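Local coordinates for protein helicase of the snf2/rad54 family (Sulfolobus solfataricus, PDB 1Z5Z) that forms the C-terminal domain of a SWI2/SNF2 ATPase core that probably couples ATP hydrolysis to movement along double-stranded DNA, at residues A43-E48 with G224-K229; R192-A197 with V217-S222. One frame throughout, in Å; residues are numbered along the deposited sequence.

Overall arrangement
The two contacts lie about 16 Å apart, centre to centre, and their second segments, 217-222 and 224-229, follow each other across one strand-to-helix turn. Along the chain the order is 43-48, 192-197, 217-222, 224-229, so contact 2 falls between the two halves of contact 1. Contact 2 joins strand 216-222 of the parallel sheet to the loop after its neighbour, strand 186-189; contact 1 ties the start of helix 226-236, just after that strand, to helix 39-55. E227 OE2 lies 2.7 Å from S222 N, a probable hydrogen bond between the two. Together they illustrate how an inner strand of the sheet, the helix that follows it and an N-terminal helix far off in sequence are joined.

Contact 1. Residues A43-E48 with G224-K229; sequences AMYKAE and GTLEEK
Y45 reaches from helix 39-55 to the first residues of helix 226-236, where T225 and L226 receive its ring and hydroxyl. The side chain leaves the helix with CG anti to the backbone N (chi1 -172°); the CA-CB bond of Y45 points toward 224-229, and the ring atoms CE1, CZ and OH make the contacts. The near rim of the ring meets threonine first: CE1 of Y45 is 3.7 Å from CB of T225, while the T225 CG2 methyl forms an off-centre CH-pi contact, 4.3 Å from the ring centroid and 30° from its normal. At the ring edge and near its plane lies L226 CD2, 3.8 Å from Y45 CE1, so leucine borders the same carbon. CZ keeps to T225 CB, at 3.8 Å. The tip is polar: Y45 OH accepts a hydrogen bond from L226 N at 2.9 Å, bent to 145° at the hydrogen, and also bonds to the carbonyl oxygen of I264. This buried hydroxyl is therefore gripped by two backbone groups, which should restrict rotation about its C-O bond. T225 caps the same helix, its OG1 accepting from E227 N at 3.1 Å and also bonding to S222 O. L75 of helix 61-78 and V79 also touch the tyrosine side chain. The arrangement is a helix N-terminus whose threonine N-cap is supplemented by a tyrosine from a distant helix: L226 N, in the first turn and lacking an in-helix carbonyl partner, finds its acceptor in Y45.

Contact 2. Residues R192-A197 with V217-S222; sequences RWWNPA and VHKLIS
W194 and K219 make the main apolar meeting here: the two side chains run at about a right angle, and the lysine methylene CE lies 3.4 Å from W194 CH2, at the six-membered end of the indole. The lysine reaches it by a chain that bends at chi3 (50°) and again at chi4, after leaving the strand with CG anti to the carbonyl carbon. Within the loop, face contacts with R192 probably limit how the indole can turn. W194 CZ2 sits 3.4 Å above the plane of the R192 guanidinium, over its centre, and R192 CG lies 3.5 Å above one face of the indole, offset toward the rim. W194 CB in turn covers the centre of one face of the W193 ring. The charged contacts come next. R192 NH1 and K219 NZ are 4.4 Å apart, and D231 OD2, which forms salt bridges with K219 NZ and R192 NH2, probably offsets their like charges. K219 NZ also makes a hydrogen bond to N32 OD1. A leucine in place of K219 would probably leave D231 with R192 alone from this pair, cost N32 OD1 its hydrogen bond from K219 and remove the CE contact with W194 CH2. In the fold, K219 looks out from one side of strand 216-222, which lies between parallel strands 29-35 and 186-189; H218 and L220, alternating with it, pack on helix 96-110, while N32 comes from strand 29-35 and D231 from helix 226-236.

Contact 1. Residues A43-E48 with G224-K229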
ATOM      1  N   ALA A  43     -16.061  -5.773  -5.200  1.00 39.07           N
ATOM      2  CA  ALA A  43     -16.479  -6.472  -6.414  1.00 41.61           C
ATOM      3  C   ALA A  43     -15.296  -6.744  -7.337  1.00 39.86           C
ATOM      4  O   ALA A  43     -15.215  -7.813  -7.923  1.00 42.48           O
ATOM      5  CB  ALA A  43     -17.522  -5.672  -7.159  1.00 41.50           C
ATOM      6  N   MET A  44     -14.391  -5.778  -7.495  1.00 40.34           N
ATOM      7  CA  MET A  44     -13.238  -5.982  -8.382  1.00 37.23           C
ATOM      8  C   MET A  44     -12.316  -7.040  -7.782  1.00 37.89           C
ATOM      9  O   MET A  44     -11.824  -7.933  -8.476  1.00 38.79           O
ATOM     10  CB  MET A  44     -12.475  -4.667  -8.566  1.00 42.66           C
ATOM     11  CG  MET A  44     -13.191  -3.651  -9.419  1.00 43.42           C
ATOM     12  SD  MET A  44     -12.475  -2.033  -9.201  1.00 49.96           S
ATOM     13  CE  MET A  44     -10.998  -2.145 -10.217  1.00 44.79           C
ATOM     14  N   TYR A  45     -12.104  -6.945  -6.474  1.00 36.61           N
ATOM     15  CA  TYR A  45     -11.241  -7.893  -5.779  1.00 36.76           C
ATOM     16  C   TYR A  45     -11.755  -9.310  -6.002  1.00 39.95           C
ATOM     17  O   TYR A  45     -10.997 -10.225  -6.339  1.00 38.18           O
ATOM     18  CB  TYR A  45     -11.229  -7.597  -4.272  1.00 32.62           C
ATOM     19  CG  TYR A  45     -10.193  -8.412  -3.498  1.00 34.13           C
ATOM     20  CD1 TYR A  45      -8.983  -7.824  -3.084  1.00 33.99           C
ATOM     21  CD2 TYR A  45     -10.409  -9.749  -3.178  1.00 30.14           C
ATOM     22  CE1 TYR A  45      -8.016  -8.556  -2.365  1.00 31.30           C
ATOM     23  CE2 TYR A  45      -9.437 -10.490  -2.451  1.00 33.02           C
ATOM     24  CZ  TYR A  45      -8.246  -9.868  -2.054  1.00 31.09           C
ATOM     25  OH  TYR A  45      -7.290 -10.548  -1.328  1.00 28.26           O
ATOM     26  N   LYS A  46     -13.057  -9.497  -5.808  1.00 41.39           N
ATOM     27  CA  LYS A  46     -13.648 -10.818  -5.971  1.00 42.54           C
ATOM     28  C   LYS A  46     -13.536 -11.369  -7.400  1.00 41.33           C
ATOM     29  O   LYS A  46     -13.191 -12.533  -7.604  1.00 45.13           O
ATOM     30  CB  LYS A  46     -15.124 -10.797  -5.524  1.00 48.18           C
ATOM     31  CG  LYS A  46     -15.720 -12.211  -5.379  1.00 55.33           C
ATOM     32  CD  LYS A  46     -17.079 -12.167  -4.704  1.00 61.24           C
ATOM     33  CE  LYS A  46     -17.744 -13.546  -4.672  1.00 62.50           C
ATOM     34  NZ  LYS A  46     -19.216 -13.372  -4.388  1.00 67.93           N
ATOM     35  N   ALA A  47     -13.800 -10.533  -8.386  1.00 37.84           N
ATOM     36  CA  ALA A  47     -13.721 -10.985  -9.757  1.00 37.79           C
ATOM     37  C   ALA A  47     -12.348 -11.525 -10.082  1.00 40.41           C
ATOM     38  O   ALA A  47     -12.214 -12.623 -10.630  1.00 43.73           O
ATOM     39  CB  ALA A  47     -14.072  -9.848 -10.693  1.00 36.09           C
ATOM     40  N   GLU A  48     -11.313 -10.758  -9.746  1.00 40.65           N
ATOM     41  CA  GLU A  48      -9.934 -11.147 -10.026  1.00 37.63           C
ATOM     42  C   GLU A  48      -9.556 -12.435  -9.294  1.00 39.65           C
ATOM     43  O   GLU A  48      -8.783 -13.264  -9.807  1.00 38.92           O
ATOM     44  CB  GLU A  48      -8.996  -9.990  -9.619  1.00 37.17           C
ATOM     45  CG  GLU A  48      -7.508 -10.231  -9.844  1.00 41.55           C
ATOM     46  CD  GLU A  48      -7.170 -10.712 -11.283  1.00 43.15           C
ATOM     47  OE1 GLU A  48      -7.820 -10.250 -12.239  1.00 38.70           O
ATOM     48  OE2 GLU A  48      -6.254 -11.552 -11.440  1.00 42.99           O
ATOM     49  N   GLY A 224     -10.158  -8.146   5.466  1.00 33.33           N
ATOM     50  CA  GLY A 224     -10.532  -9.370   4.775  1.00 35.33           C
ATOM     51  C   GLY A 224      -9.811  -9.679   3.467  1.00 36.92           C
ATOM     52  O   GLY A 224     -10.288 -10.505   2.682  1.00 36.81           O
ATOM     53  N   THR A 225      -8.662  -9.051   3.232  1.00 33.29           N
ATOM     54  CA  THR A 225      -7.948  -9.298   1.979  1.00 32.33           C
ATOM     55  C   THR A 225      -6.613  -9.894   2.256  1.00 31.24           C
ATOM     56  O   THR A 225      -6.256 -10.106   3.425  1.00 31.32           O
ATOM     57  CB  THR A 225      -7.699  -8.006   1.235  1.00 32.21           C
ATOM     58  OG1 THR A 225      -6.790  -7.230   2.009  1.00 26.81           O
ATOM     59  CG2 THR A 225      -8.990  -7.237   1.060  1.00 32.05           C
ATOM     60  N   LEU A 226      -5.849 -10.119   1.185  1.00 28.27           N
ATOM     61  CA  LEU A 226      -4.523 -10.694   1.334  1.00 28.72           C
ATOM     62  C   LEU A 226      -3.686  -9.780   2.203  1.00 30.86           C
ATOM     63  O   LEU A 226      -2.718 -10.268   2.802  1.00 30.81           O
ATOM     64  CB  LEU A 226      -3.804 -10.883  -0.044  1.00 30.52           C
ATOM     65  CG  LEU A 226      -3.241  -9.640  -0.747  1.00 29.73           C
ATOM     66  CD1 LEU A 226      -2.448 -10.083  -1.954  1.00 29.71           C
ATOM     67  CD2 LEU A 226      -4.351  -8.697  -1.200  1.00 27.11           C
ATOM     68  N   GLU A 227      -4.011  -8.476   2.274  1.00 29.43           N
ATOM     69  CA  GLU A 227      -3.170  -7.618   3.122  1.00 31.07           C
ATOM     70  C   GLU A 227      -3.339  -8.041   4.593  1.00 35.79           C
ATOM     71  O   GLU A 227      -2.380  -8.083   5.380  1.00 34.20           O
ATOM     72  CB  GLU A 227      -3.569  -6.152   2.973  1.00 33.73           C
ATOM     73  CG  GLU A 227      -3.299  -5.563   1.577  1.00 34.13           C
ATOM     74  CD  GLU A 227      -3.573  -4.068   1.525  1.00 38.65           C
ATOM     75  OE1 GLU A 227      -2.799  -3.314   0.875  1.00 37.14           O
ATOM     76  OE2 GLU A 227      -4.578  -3.644   2.121  1.00 36.97           O
ATOM     77  N   GLU A 228      -4.575  -8.347   4.978  1.00 31.66           N
ATOM     78  CA  GLU A 228      -4.817  -8.772   6.344  1.00 34.36           C
ATOM     79  C   GLU A 228      -4.171 -10.132   6.622  1.00 30.21           C
ATOM     80  O   GLU A 228      -3.568 -10.311   7.680  1.00 35.13           O
ATOM     81  CB  GLU A 228      -6.316  -8.881   6.630  1.00 34.44           C
ATOM     82  CG  GLU A 228      -6.579  -9.156   8.116  1.00 43.53           C
ATOM     83  CD  GLU A 228      -7.947  -8.689   8.517  1.00 45.26           C
ATOM     84  OE1 GLU A 228      -8.049  -8.025   9.572  1.00 51.74           O
ATOM     85  OE2 GLU A 228      -8.901  -8.969   7.772  1.00 41.08           O
ATOM     86  N   LYS A 229      -4.346 -11.086   5.698  1.00 32.38           N
ATOM     87  CA  LYS A 229      -3.782 -12.439   5.830  1.00 35.34           C
ATOM     88  C   LYS A 229      -2.285 -12.464   5.964  1.00 38.54           C
ATOM     89  O   LYS A 229      -1.733 -13.145   6.833  1.00 37.79           O
ATOM     90  CB  LYS A 229      -4.144 -13.299   4.628  1.00 36.05           C
ATOM     91  CG  LYS A 229      -5.464 -14.010   4.734  1.00 39.61           C
ATOM     92  CD  LYS A 229      -6.559 -13.073   5.090  1.00 43.18           C
ATOM     93  CE  LYS A 229      -7.879 -13.780   5.075  1.00 40.73           C
ATOM     94  NZ  LYS A 229      -8.775 -12.862   4.391  1.00 38.47           N
TER

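Contact 2. Residues R192-A197 with V217-S222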
ATOM      1  N   ARG A 192       1.908  -2.324   1.696  1.00 29.81           N
ATOM      2  CA  ARG A 192       3.097  -3.034   2.126  1.00 33.19           C
ATOM      3  C   ARG A 192       4.255  -2.927   1.162  1.00 31.06           C
ATOM      4  O   ARG A 192       4.511  -3.850   0.427  1.00 31.87           O
ATOM      5  CB  ARG A 192       2.753  -4.512   2.381  1.00 37.09           C
ATOM      6  CG  ARG A 192       3.586  -5.088   3.543  1.00 46.91           C
ATOM      7  CD  ARG A 192       3.353  -6.557   3.827  1.00 53.36           C
ATOM      8  NE  ARG A 192       3.794  -6.852   5.191  1.00 59.66           N
ATOM      9  CZ  ARG A 192       3.015  -6.789   6.275  1.00 62.93           C
ATOM     10  NH1 ARG A 192       3.527  -7.068   7.461  1.00 66.51           N
ATOM     11  NH2 ARG A 192       1.722  -6.479   6.183  1.00 60.81           N
ATOM     12  N   TRP A 193       4.954  -1.793   1.174  1.00 30.83           N
ATOM     13  CA  TRP A 193       6.076  -1.548   0.244  1.00 31.20           C
ATOM     14  C   TRP A 193       7.429  -2.032   0.767  1.00 35.15           C
ATOM     15  O   TRP A 193       8.394  -2.205   0.010  1.00 31.32           O
ATOM     16  CB  TRP A 193       6.227  -0.046   0.009  1.00 31.12           C
ATOM     17  CG  TRP A 193       6.571   0.730   1.283  1.00 32.56           C
ATOM     18  CD1 TRP A 193       5.693   1.254   2.184  1.00 29.54           C
ATOM     19  CD2 TRP A 193       7.887   1.028   1.789  1.00 35.39           C
ATOM     20  NE1 TRP A 193       6.365   1.849   3.213  1.00 28.95           N
ATOM     21  CE2 TRP A 193       7.714   1.728   3.003  1.00 33.23           C
ATOM     22  CE3 TRP A 193       9.199   0.762   1.333  1.00 36.44           C
ATOM     23  CZ2 TRP A 193       8.800   2.185   3.777  1.00 28.22           C
ATOM     24  CZ3 TRP A 193      10.284   1.210   2.105  1.00 34.70           C
ATOM     25  CH2 TRP A 193      10.077   1.911   3.312  1.00 32.78           C
ATOM     26  N   TRP A 194       7.492  -2.183   2.081  1.00 35.98           N
ATOM     27  CA  TRP A 194       8.728  -2.515   2.764  1.00 38.65           C
ATOM     28  C   TRP A 194       9.211  -3.945   2.744  1.00 41.90           C
ATOM     29  O   TRP A 194       8.475  -4.914   2.472  1.00 38.86           O
ATOM     30  CB  TRP A 194       8.656  -2.023   4.220  1.00 38.65           C
ATOM     31  CG  TRP A 194       7.756  -2.839   5.082  1.00 40.97           C
ATOM     32  CD1 TRP A 194       8.064  -4.024   5.722  1.00 40.07           C
ATOM     33  CD2 TRP A 194       6.382  -2.571   5.373  1.00 40.08           C
ATOM     34  NE1 TRP A 194       6.964  -4.491   6.389  1.00 41.90           N
ATOM     35  CE2 TRP A 194       5.917  -3.621   6.192  1.00 39.81           C
ATOM     36  CE3 TRP A 194       5.491  -1.539   5.016  1.00 39.96           C
ATOM     37  CZ2 TRP A 194       4.609  -3.675   6.659  1.00 42.32           C
ATOM     38  CZ3 TRP A 194       4.184  -1.592   5.479  1.00 37.05           C
ATOM     39  CH2 TRP A 194       3.754  -2.651   6.293  1.00 42.58           C
ATOM     40  N   ASN A 195      10.493  -4.056   3.036  1.00 45.68           N
ATOM     41  CA  ASN A 195      11.156  -5.337   3.075  1.00 48.18           C
ATOM     42  C   ASN A 195      10.759  -6.097   4.336  1.00 49.32           C
ATOM     43  O   ASN A 195      11.040  -5.639   5.449  1.00 50.15           O
ATOM     44  CB  ASN A 195      12.651  -5.107   3.086  1.00 51.16           C
ATOM     45  CG  ASN A 195      13.407  -6.387   3.047  1.00 52.87           C
ATOM     46  OD1 ASN A 195      13.012  -7.369   3.685  1.00 53.15           O
ATOM     47  ND2 ASN A 195      14.506  -6.399   2.305  1.00 53.28           N
ATOM     48  N   PRO A 196      10.131  -7.279   4.180  1.00 50.96           N
ATOM     49  CA  PRO A 196       9.674  -8.152   5.273  1.00 56.53           C
ATOM     50  C   PRO A 196      10.761  -8.442   6.307  1.00 57.45           C
ATOM     51  O   PRO A 196      10.540  -8.309   7.517  1.00 59.06           O
ATOM     52  CB  PRO A 196       9.268  -9.436   4.549  1.00 56.60           C
ATOM     53  CG  PRO A 196       8.911  -8.975   3.207  1.00 56.32           C
ATOM     54  CD  PRO A 196       9.962  -7.957   2.888  1.00 54.00           C
ATOM     55  N   ALA A 197      11.928  -8.836   5.809  1.00 59.71           N
ATOM     56  CA  ALA A 197      13.082  -9.181   6.648  1.00 63.49           C
ATOM     57  C   ALA A 197      13.432  -8.107   7.661  1.00 65.14           C
ATOM     58  O   ALA A 197      13.674  -8.415   8.825  1.00 68.35           O
ATOM     59  CB  ALA A 197      14.292  -9.478   5.771  1.00 64.49           C
ATOM     60  N   VAL A 217       3.271   6.023  13.766  1.00 36.98           N
ATOM     61  CA  VAL A 217       3.220   5.185  12.562  1.00 37.34           C
ATOM     62  C   VAL A 217       1.877   4.498  12.319  1.00 37.81           C
ATOM     63  O   VAL A 217       1.285   3.931  13.239  1.00 38.62           O
ATOM     64  CB  VAL A 217       4.304   4.089  12.614  1.00 37.42           C
ATOM     65  CG1 VAL A 217       4.238   3.223  11.384  1.00 37.07           C
ATOM     66  CG2 VAL A 217       5.649   4.717  12.716  1.00 39.75           C
ATOM     67  N   HIS A 218       1.384   4.553  11.079  1.00 32.24           N
ATOM     68  CA  HIS A 218       0.119   3.903  10.718  1.00 31.27           C
ATOM     69  C   HIS A 218       0.280   2.936   9.531  1.00 33.09           C
ATOM     70  O   HIS A 218       0.807   3.303   8.469  1.00 34.06           O
ATOM     71  CB  HIS A 218      -0.965   4.921  10.322  1.00 34.11           C
ATOM     72  CG  HIS A 218      -1.366   5.865  11.409  1.00 38.88           C
ATOM     73  ND1 HIS A 218      -1.099   7.220  11.357  1.00 37.74           N
ATOM     74  CD2 HIS A 218      -2.071   5.668  12.550  1.00 37.72           C
ATOM     75  CE1 HIS A 218      -1.628   7.811  12.412  1.00 40.60           C
ATOM     76  NE2 HIS A 218      -2.226   6.892  13.152  1.00 43.03           N
ATOM     77  N   LYS A 219      -0.193   1.713   9.674  1.00 31.12           N
ATOM     78  CA  LYS A 219      -0.100   0.765   8.555  1.00 33.79           C
ATOM     79  C   LYS A 219      -1.500   0.490   8.082  1.00 34.93           C
ATOM     80  O   LYS A 219      -2.279  -0.112   8.816  1.00 35.94           O
ATOM     81  CB  LYS A 219       0.539  -0.562   8.967  1.00 35.95           C
ATOM     82  CG  LYS A 219       2.005  -0.479   9.252  1.00 41.68           C
ATOM     83  CD  LYS A 219       2.480  -1.766   9.952  1.00 47.11           C
ATOM     84  CE  LYS A 219       2.020  -3.009   9.208  1.00 50.35           C
ATOM     85  NZ  LYS A 219       1.591  -4.101  10.129  1.00 52.96           N
ATOM     86  N   LEU A 220      -1.828   0.919   6.862  1.00 27.45           N
ATOM     87  CA  LEU A 220      -3.156   0.690   6.357  1.00 29.60           C
ATOM     88  C   LEU A 220      -3.294  -0.774   5.933  1.00 29.53           C
ATOM     89  O   LEU A 220      -2.427  -1.304   5.229  1.00 28.90           O
ATOM     90  CB  LEU A 220      -3.436   1.628   5.175  1.00 28.62           C
ATOM     91  CG  LEU A 220      -3.261   3.139   5.472  1.00 30.75           C
ATOM     92  CD1 LEU A 220      -3.943   3.925   4.377  1.00 30.37           C
ATOM     93  CD2 LEU A 220      -3.866   3.535   6.823  1.00 31.65           C
ATOM     94  N   ILE A 221      -4.387  -1.418   6.329  1.00 25.63           N
ATOM     95  CA  ILE A 221      -4.618  -2.828   5.974  1.00 30.60           C
ATOM     96  C   ILE A 221      -6.033  -3.052   5.503  1.00 32.45           C
ATOM     97  O   ILE A 221      -6.978  -2.711   6.225  1.00 32.33           O
ATOM     98  CB  ILE A 221      -4.372  -3.745   7.183  1.00 33.88           C
ATOM     99  CG1 ILE A 221      -2.887  -3.721   7.559  1.00 33.47           C
ATOM    100  CG2 ILE A 221      -4.791  -5.188   6.852  1.00 29.79           C
ATOM    101  CD1 ILE A 221      -2.584  -4.604   8.773  1.00 42.52           C
ATOM    102  N   SER A 222      -6.206  -3.589   4.296  1.00 29.40           N
ATOM    103  CA  SER A 222      -7.549  -3.852   3.784  1.00 32.98           C
ATOM    104  C   SER A 222      -8.229  -5.063   4.444  1.00 31.95           C
ATOM    105  O   SER A 222      -7.766  -6.213   4.346  1.00 26.70           O
ATOM    106  CB  SER A 222      -7.524  -4.003   2.262  1.00 31.15           C
ATOM    107  OG  SER A 222      -7.270  -2.725   1.713  1.00 37.44           O
TER